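PDB 1OFW: nine-heme cytochrome C from Desulfovibrio desulfuricans, which carries electrons through nine c-type hemes and may form part of a transmembrane redox complex that passes electrons to the cytoplasm for sulfate reduction. Local coordinates for residues I14-V19 / V33-L38; H131-S136 / A160-A165. All coordinates share one frame; numbering follows the deposited sequence.

Contact 1: residues I14-V19 / V33-L38; sequences IVMFPV and VVFNHL. With HEC (heme c), chain C.
Four backbone hydrogen bonds join strand 14-16 to strand 33-36 as a two-stranded antiparallel sheet. Ile14 and Phe35 exchange N-H and carbonyl in both directions, and so do Met16 and Val33; the shortest and straightest bond runs from Met16 N to Val33 O, 2.8 Å at 168°. Between these hydrogen-bonded pairs sit Val15 and Val34, a non-hydrogen-bonded pair whose CA atoms come within 4.4 Å of each other. Their alpha hydrogens point at Val33 O and Ile14 O respectively, adding two CA-H...O contacts.

Apolar packing differs on the two faces. On the face packed against helix 152-164, Val15 CG2 meets Val34 CG2 obliquely at 4.1 Å. The other face, bearing Ile14, Met16, Val33 and Phe35, turns to heme. Phe35 has CG anti to its backbone N (chi1 176°), which carries the ring to the porphyrin: CE2 lies 3.6 Å from C2D, heme methyl CMD stands over one ring face, and Ile14 CD1 approaches the ring edge. Met16 runs extended as far as SD and then bends (chi3 69°), placing CE near propionate oxygen O1D. Its sulfur rests 3.7 Å from Phe35 CB, in an oblique Met-aromatic contact with the ring. Ile14 CG2 presses closely on the same propionate, 3.1 Å from O2D.

Metal coordination begins where the strand passes into a helix. Asn36 N-caps the helix beginning at His37, its OD1 bonding Ile39 N, and His37 NE2 binds the heme iron at 2.0 Å, with His51 as the second axial ligand. His37 ND1 is hydrogen-bonded to Glu41 OE1, which fixes the imidazole rotation and probably makes it more electron-donating. Such bis-histidine ligation, here beside a small strand pair, is characteristic of class III cytochrome c, the cytochrome c3 family.

Contact 2: residues H131-S136 / A160-A165; sequences HNITPS and AETVLA. With HEC (heme c), chain G.
An ST turn and a helical threonine organise this meeting of the loop after helix 124-130 with the last turns of helix 152-164. The turn is formed by Thr134, whose OG1 accepts a nearly straight bond from Ser136 N (169°).

Thr162 has the largest share of the buried surface, and its side chain can be followed atom by atom. CB lies 4.0 Å from Thr134 N, and chi1 turns both branches toward the loop. The OG1 branch is anti to the carbonyl carbon (chi1 -60°) and takes a hydrogen bond from Thr134 N at 2.9 Å. It also bonds Leu158 O one helical turn earlier, so two backbone groups grip the hydroxyl and set its orientation. Packing around OG1 is close: Thr134 CB approaches it to 3.3 Å, and Ile133 CD1 lies against it as well. The other branch, CG2, is anti to the backbone N and presses on Asn132 O at 3.2 Å, a snug methyl-carbonyl contact.

Upstream, the loop starts at a heme. His131 NE2 binds iron at 2.0 Å, with His81 as the second axial ligand, while a hydrogen bond between His131 ND1 and Lys31 O holds the ring's rotation. Asn132 OD1, by contrast, bonds Val34 N in strand 33-36, and so ties the loop just after the heme ligand to the small sheet.

Nearer the surface Glu161 reaches across with its chain extended, CG anti to its backbone N, and crosses Thr134 at about a right angle. The carboxylate ends beside the turn, OE2 lying 3.3 Å from Thr134 OG1. Ser136 OG donates to Glu161 OE2 at a very short 2.4 Å, coming from above the carboxylate plane, 34° out of it.

How the contacts relate
From the N terminus the chain enters strand 14-16, runs through a loop of 16 residues without helix or strand, and returns as strand 33-36, where contact 1 closes that loop. Contact 2 opens only later: from the heme-binding His131 the chain makes helix 139-147 and most of helix 152-164 before the loop is closed. The two are therefore in series, neither nested nor crossed, yet in space they adjoin. Val34 is where they meet: its CG2 packs 3.6 Å from Thr162 CG2 and 3.7 Å from Ile133 CD1. Together they tie the two-stranded sheet, the end of helix 152-164 and two heme sites into one region.

Contact 1: residues I14-V19 / V33-L38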
loop_
_atom_site.group_PDB
_atom_site.type_symbol
_atom_site.label_atom_id
_atom_site.label_comp_id
_atom_site.label_asym_id
_atom_site.label_seq_id
_atom_site.Cartn_x
_atom_site.Cartn_y
_atom_site.Cartn_z
ATOM N N ILE A 14 -5.290 -17.469 8.206
ATOM C CA ILE A 14 -6.588 -17.333 8.817
ATOM C C ILE A 14 -7.562 -16.697 7.832
ATOM O O ILE A 14 -7.252 -15.592 7.402
ATOM C CB ILE A 14 -6.512 -16.413 10.083
ATOM C CG1 ILE A 14 -5.551 -16.921 11.152
ATOM C CG2 ILE A 14 -7.901 -16.124 10.642
ATOM C CD1 ILE A 14 -5.107 -15.929 12.216
ATOM N N VAL A 15 -8.687 -17.310 7.538
ATOM C CA VAL A 15 -9.753 -16.601 6.821
ATOM C C VAL A 15 -10.552 -15.747 7.823
ATOM O O VAL A 15 -11.061 -16.268 8.823
ATOM C CB VAL A 15 -10.726 -17.515 6.093
ATOM C CG1 VAL A 15 -11.621 -16.687 5.189
ATOM C CG2 VAL A 15 -9.992 -18.575 5.264
ATOM N N MET A 16 -10.665 -14.458 7.559
ATOM C CA MET A 16 -11.411 -13.482 8.313
ATOM C C MET A 16 -12.686 -13.110 7.582
ATOM O O MET A 16 -12.712 -12.666 6.433
ATOM C CB MET A 16 -10.568 -12.225 8.556
ATOM C CG MET A 16 -9.246 -12.524 9.265
ATOM S SD MET A 16 -8.174 -11.095 9.418
ATOM C CE MET A 16 -9.093 -10.106 10.587
ATOM N N PHE A 17 -13.814 -13.317 8.274
ATOM C CA PHE A 17 -15.118 -13.131 7.691
ATOM C C PHE A 17 -15.849 -11.923 8.238
ATOM O O PHE A 17 -15.495 -11.393 9.301
ATOM C CB PHE A 17 -16.012 -14.355 8.002
ATOM C CG PHE A 17 -15.583 -15.607 7.277
ATOM C CD1 PHE A 17 -14.705 -16.487 7.881
ATOM C CD2 PHE A 17 -16.055 -15.911 6.030
ATOM C CE1 PHE A 17 -14.343 -17.615 7.210
ATOM C CE2 PHE A 17 -15.702 -17.046 5.330
ATOM C CZ PHE A 17 -14.835 -17.924 5.955
ATOM N N PRO A 18 -16.856 -11.466 7.505
ATOM C CA PRO A 18 -17.642 -10.299 7.958
ATOM C C PRO A 18 -18.642 -10.675 9.050
ATOM O O PRO A 18 -19.832 -10.828 8.810
ATOM C CB PRO A 18 -18.363 -9.846 6.674
ATOM C CG PRO A 18 -18.487 -11.096 5.902
ATOM C CD PRO A 18 -17.289 -11.915 6.186
ATOM N N VAL A 19 -18.066 -10.768 10.257
ATOM C CA VAL A 19 -18.828 -11.248 11.411
ATOM C C VAL A 19 -19.755 -10.178 11.957
ATOM O O VAL A 19 -19.361 -9.077 12.285
ATOM C CB VAL A 19 -17.840 -11.744 12.481
ATOM C CG1 VAL A 19 -18.567 -12.014 13.793
ATOM C CG2 VAL A 19 -17.118 -12.987 11.952
ATOM N N VAL A 33 -11.019 -12.080 3.854
ATOM C CA VAL A 33 -9.575 -11.799 3.869
ATOM C C VAL A 33 -8.780 -12.961 4.437
ATOM O O VAL A 33 -9.090 -13.403 5.551
ATOM C CB VAL A 33 -9.310 -10.542 4.703
ATOM C CG1 VAL A 33 -7.832 -10.290 4.847
ATOM C CG2 VAL A 33 -10.006 -9.326 4.083
ATOM N N VAL A 34 -7.782 -13.426 3.699
ATOM C CA VAL A 34 -6.890 -14.447 4.250
ATOM C C VAL A 34 -5.653 -13.723 4.776
ATOM O O VAL A 34 -4.869 -13.123 4.037
ATOM C CB VAL A 34 -6.516 -15.509 3.230
ATOM C CG1 VAL A 34 -5.583 -16.525 3.883
ATOM C CG2 VAL A 34 -7.754 -16.219 2.697
ATOM N N PHE A 35 -5.493 -13.709 6.079
ATOM C CA PHE A 35 -4.457 -13.030 6.808
ATOM C C PHE A 35 -3.345 -14.026 7.107
ATOM O O PHE A 35 -3.612 -15.074 7.697
ATOM C CB PHE A 35 -5.031 -12.448 8.098
ATOM C CG PHE A 35 -3.989 -11.804 8.985
ATOM C CD1 PHE A 35 -3.395 -10.596 8.635
ATOM C CD2 PHE A 35 -3.567 -12.383 10.157
ATOM C CE1 PHE A 35 -2.459 -9.992 9.415
ATOM C CE2 PHE A 35 -2.624 -11.756 10.939
ATOM C CZ PHE A 35 -2.023 -10.570 10.592
ATOM N N ASN A 36 -2.113 -13.728 6.703
ATOM C CA ASN A 36 -0.959 -14.586 6.919
ATOM C C ASN A 36 -0.301 -14.225 8.235
ATOM O O ASN A 36 0.543 -13.322 8.363
ATOM C CB ASN A 36 0.006 -14.458 5.721
ATOM C CG ASN A 36 1.007 -15.600 5.733
ATOM O OD1 ASN A 36 1.466 -15.962 6.815
ATOM N ND2 ASN A 36 1.350 -16.142 4.559
ATOM N N HIS A 37 -0.750 -14.916 9.296
ATOM C CA HIS A 37 -0.303 -14.623 10.635
ATOM C C HIS A 37 1.176 -14.939 10.800
ATOM O O HIS A 37 1.900 -14.244 11.497
ATOM C CB HIS A 37 -1.154 -15.403 11.657
ATOM C CG HIS A 37 -1.104 -14.838 13.036
ATOM N ND1 HIS A 37 -0.050 -14.949 13.907
ATOM C CD2 HIS A 37 -2.018 -14.083 13.725
ATOM C CE1 HIS A 37 -0.318 -14.322 15.037
ATOM N NE2 HIS A 37 -1.519 -13.778 14.957
ATOM N N LEU A 38 1.601 -16.016 10.136
ATOM C CA LEU A 38 3.005 -16.440 10.222
ATOM C C LEU A 38 3.914 -15.307 9.767
ATOM O O LEU A 38 4.879 -15.008 10.474
ATOM C CB LEU A 38 3.185 -17.702 9.392
ATOM C CG LEU A 38 4.623 -18.257 9.303
ATOM C CD1 LEU A 38 4.964 -18.975 10.590
ATOM C CD2 LEU A 38 4.828 -19.153 8.095
HETATM FE FE HEC C . -2.406 -12.602 16.328
HETATM C CHA HEC C . -5.318 -14.072 15.367
HETATM C CHB HEC C . -2.071 -14.856 18.887
HETATM C CHC HEC C . 0.735 -11.457 16.924
HETATM C CHD HEC C . -2.958 -10.026 14.148
HETATM N NA HEC C . -3.478 -14.132 16.993
HETATM C C1A HEC C . -4.642 -14.616 16.440
HETATM C C2A HEC C . -5.087 -15.775 17.206
HETATM C C3A HEC C . -4.193 -15.977 18.183
HETATM C C4A HEC C . -3.173 -14.959 18.069
HETATM C CMA HEC C . -4.149 -17.058 19.284
HETATM C CAA HEC C . -6.379 -16.577 16.943
HETATM C CBA HEC C . -7.461 -15.947 17.853
HETATM C CGA HEC C . -8.886 -16.380 17.640
HETATM O O1A HEC C . -9.290 -16.773 16.528
HETATM O O2A HEC C . -9.629 -16.322 18.658
HETATM N NB HEC C . -0.992 -13.032 17.668
HETATM C C1B HEC C . -1.028 -13.990 18.682
HETATM C C2B HEC C . 0.201 -13.923 19.451
HETATM C C3B HEC C . 1.012 -13.023 18.868
HETATM C C4B HEC C . 0.249 -12.461 17.747
HETATM C CMB HEC C . 0.469 -14.791 20.705
HETATM C CAB HEC C . 2.437 -12.596 19.201
HETATM C CBB HEC C . 3.440 -13.754 19.112
HETATM N NC HEC C . -1.343 -11.055 15.675
HETATM C C1C HEC C . -0.063 -10.756 16.036
HETATM C C2C HEC C . 0.374 -9.567 15.350
HETATM C C3C HEC C . -0.657 -9.133 14.607
HETATM C C4C HEC C . -1.740 -10.064 14.782
HETATM C CMC HEC C . 1.762 -8.917 15.537
HETATM C CAC HEC C . -0.795 -7.857 13.768
HETATM C CBC HEC C . 0.275 -7.676 12.687
HETATM N ND HEC C . -3.864 -12.113 15.064
HETATM C C1D HEC C . -3.922 -11.011 14.230
HETATM C C2D HEC C . -5.111 -11.066 13.435
HETATM C C3D HEC C . -5.737 -12.228 13.699
HETATM C C4D HEC C . -4.963 -12.871 14.759
HETATM C CMD HEC C . -5.505 -9.940 12.435
HETATM C CAD HEC C . -6.990 -12.813 13.047
HETATM C CBD HEC C . -8.267 -12.615 13.892
HETATM C CGD HEC C . -9.463 -13.293 13.167
HETATM O O1D HEC C . -10.454 -12.554 13.007
HETATM O O2D HEC C . -9.412 -14.479 12.807
#

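Contact 2: residues H131-S136 / A160-A165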
loop_
_atom_site.group_PDB
_atom_site.type_symbol
_atom_site.label_atom_id
_atom_site.label_comp_id
_atom_site.label_asym_id
_atom_site.label_seq_id
_atom_site.Cartn_x
_atom_site.Cartn_y
_atom_site.Cartn_z
ATOM N N HIS A 131 -8.753 -8.612 0.309
ATOM C CA HIS A 131 -10.018 -9.308 0.037
ATOM C C HIS A 131 -9.792 -10.284 -1.111
ATOM O O HIS A 131 -10.065 -10.025 -2.280
ATOM C CB HIS A 131 -11.111 -8.263 -0.229
ATOM C CG HIS A 131 -11.444 -7.420 0.969
ATOM N ND1 HIS A 131 -12.330 -7.891 1.947
ATOM C CD2 HIS A 131 -11.071 -6.189 1.386
ATOM C CE1 HIS A 131 -12.456 -6.980 2.884
ATOM N NE2 HIS A 131 -11.706 -5.920 2.586
ATOM N N ASN A 132 -9.187 -11.400 -0.731
ATOM C CA ASN A 132 -8.349 -12.229 -1.599
ATOM C C ASN A 132 -8.677 -13.705 -1.540
ATOM O O ASN A 132 -7.846 -14.514 -1.996
ATOM C CB ASN A 132 -6.892 -11.985 -1.167
ATOM C CG ASN A 132 -6.542 -12.465 0.222
ATOM O OD1 ASN A 132 -7.316 -13.113 0.903
ATOM N ND2 ASN A 132 -5.350 -12.185 0.731
ATOM N N ILE A 133 -9.797 -14.117 -1.018
ATOM C CA ILE A 133 -10.136 -15.535 -0.855
ATOM C C ILE A 133 -10.111 -16.390 -2.107
ATOM O O ILE A 133 -10.504 -15.974 -3.190
ATOM C CB ILE A 133 -11.576 -15.711 -0.279
ATOM C CG1 ILE A 133 -11.791 -17.136 0.254
ATOM C CG2 ILE A 133 -12.665 -15.358 -1.281
ATOM C CD1 ILE A 133 -10.948 -17.499 1.440
ATOM N N THR A 134 -9.748 -17.668 -1.912
ATOM C CA THR A 134 -9.789 -18.642 -2.973
ATOM C C THR A 134 -11.181 -18.767 -3.591
ATOM O O THR A 134 -12.200 -18.772 -2.911
ATOM C CB THR A 134 -9.334 -20.052 -2.555
ATOM O OG1 THR A 134 -9.624 -20.971 -3.625
ATOM C CG2 THR A 134 -10.103 -20.543 -1.339
ATOM N N PRO A 135 -11.245 -18.883 -4.926
ATOM C CA PRO A 135 -12.533 -19.145 -5.577
ATOM C C PRO A 135 -13.183 -20.426 -5.133
ATOM O O PRO A 135 -14.374 -20.622 -5.338
ATOM C CB PRO A 135 -12.155 -19.305 -7.056
ATOM C CG PRO A 135 -10.922 -18.471 -7.192
ATOM C CD PRO A 135 -10.155 -18.727 -5.917
ATOM N N SER A 136 -12.462 -21.325 -4.493
ATOM C CA SER A 136 -13.046 -22.580 -4.041
ATOM C C SER A 136 -14.018 -22.464 -2.882
ATOM O O SER A 136 -14.859 -23.342 -2.639
ATOM C CB SER A 136 -11.890 -23.510 -3.632
ATOM O OG SER A 136 -11.034 -23.694 -4.750
ATOM N N ALA A 160 -5.097 -22.060 3.497
ATOM C CA ALA A 160 -3.905 -22.621 2.862
ATOM C C ALA A 160 -4.017 -22.666 1.363
ATOM O O ALA A 160 -3.062 -22.417 0.625
ATOM C CB ALA A 160 -3.675 -24.025 3.410
ATOM N N GLU A 161 -5.182 -23.002 0.847
ATOM C CA GLU A 161 -5.402 -23.027 -0.592
ATOM C C GLU A 161 -5.170 -21.643 -1.172
ATOM O O GLU A 161 -4.528 -21.428 -2.192
ATOM C CB GLU A 161 -6.806 -23.548 -0.901
ATOM C CG GLU A 161 -7.138 -23.458 -2.371
ATOM C CD GLU A 161 -8.490 -24.087 -2.682
ATOM O OE1 GLU A 161 -9.221 -24.477 -1.755
ATOM O OE2 GLU A 161 -8.805 -24.184 -3.886
ATOM N N THR A 162 -5.689 -20.649 -0.463
ATOM C CA THR A 162 -5.497 -19.268 -0.918
ATOM C C THR A 162 -4.044 -18.883 -0.920
ATOM O O THR A 162 -3.494 -18.380 -1.920
ATOM C CB THR A 162 -6.301 -18.318 -0.007
ATOM O OG1 THR A 162 -7.674 -18.652 -0.060
ATOM C CG2 THR A 162 -6.200 -16.868 -0.499
ATOM N N VAL A 163 -3.346 -19.084 0.203
ATOM C CA VAL A 163 -1.943 -18.710 0.323
ATOM C C VAL A 163 -1.098 -19.416 -0.736
ATOM O O VAL A 163 -0.203 -18.815 -1.356
ATOM C CB VAL A 163 -1.367 -18.968 1.722
ATOM C CG1 VAL A 163 0.137 -18.858 1.744
ATOM C CG2 VAL A 163 -1.986 -17.964 2.695
ATOM N N LEU A 164 -1.395 -20.702 -0.959
ATOM C CA LEU A 164 -0.503 -21.437 -1.857
ATOM C C LEU A 164 -0.688 -21.039 -3.300
ATOM O O LEU A 164 0.242 -21.235 -4.104
ATOM C CB LEU A 164 -0.730 -22.932 -1.606
ATOM C CG LEU A 164 -0.247 -23.397 -0.218
ATOM C CD1 LEU A 164 -0.681 -24.835 0.008
ATOM C CD2 LEU A 164 1.267 -23.262 -0.060
ATOM N N ALA A 165 -1.821 -20.470 -3.675
ATOM C CA ALA A 165 -2.022 -20.037 -5.049
ATOM C C ALA A 165 -1.649 -18.559 -5.261
ATOM O O ALA A 165 -1.840 -18.073 -6.383
ATOM C CB ALA A 165 -3.450 -20.196 -5.493
HETATM FE FE HEC G . -11.580 -4.274 3.749
HETATM C CHA HEC G . -13.596 -5.814 6.052
HETATM C CHB HEC G . -14.342 -2.923 2.279
HETATM C CHC HEC G . -9.588 -2.689 1.480
HETATM C CHD HEC G . -8.829 -5.602 5.276
HETATM N NA HEC G . -13.539 -4.341 4.131
HETATM C C1A HEC G . -14.229 -5.003 5.159
HETATM C C2A HEC G . -15.628 -4.641 5.149
HETATM C C3A HEC G . -15.812 -3.837 4.094
HETATM C C4A HEC G . -14.521 -3.651 3.436
HETATM C CMA HEC G . -17.119 -3.191 3.594
HETATM C CAA HEC G . -16.644 -5.104 6.202
HETATM C CBA HEC G . -17.185 -6.525 5.943
HETATM C CGA HEC G . -18.019 -6.658 4.686
HETATM O O1A HEC G . -19.061 -5.939 4.592
HETATM O O2A HEC G . -17.655 -7.494 3.823
HETATM N NB HEC G . -11.913 -3.069 2.196
HETATM C C1B HEC G . -13.128 -2.655 1.675
HETATM C C2B HEC G . -12.915 -1.930 0.438
HETATM C C3B HEC G . -11.577 -1.860 0.244
HETATM C C4B HEC G . -10.952 -2.558 1.339
HETATM C CMB HEC G . -14.058 -1.414 -0.456
HETATM C CAB HEC G . -10.774 -1.230 -0.898
HETATM C CBB HEC G . -11.213 0.253 -1.118
HETATM N NC HEC G . -9.619 -4.201 3.426
HETATM C C1C HEC G . -8.978 -3.482 2.434
HETATM C C2C HEC G . -7.561 -3.687 2.542
HETATM C C3C HEC G . -7.341 -4.509 3.592
HETATM C C4C HEC G . -8.627 -4.807 4.156
HETATM C CMC HEC G . -6.562 -3.069 1.540
HETATM C CAC HEC G . -6.018 -5.133 4.074
HETATM C CBC HEC G . -4.915 -4.088 4.360
HETATM N ND HEC G . -11.275 -5.484 5.310
HETATM C C1D HEC G . -10.066 -5.978 5.745
HETATM C C2D HEC G . -10.289 -6.983 6.774
HETATM C C3D HEC G . -11.617 -7.064 6.959
HETATM C C4D HEC G . -12.242 -6.098 6.098
HETATM C CMD HEC G . -9.169 -7.772 7.495
HETATM C CAD HEC G . -12.358 -8.029 7.912
HETATM C CBD HEC G . -12.625 -9.384 7.191
HETATM C CGD HEC G . -13.809 -9.341 6.269
HETATM O O1D HEC G . -13.724 -9.651 5.038
HETATM O O2D HEC G . -14.907 -9.003 6.787
#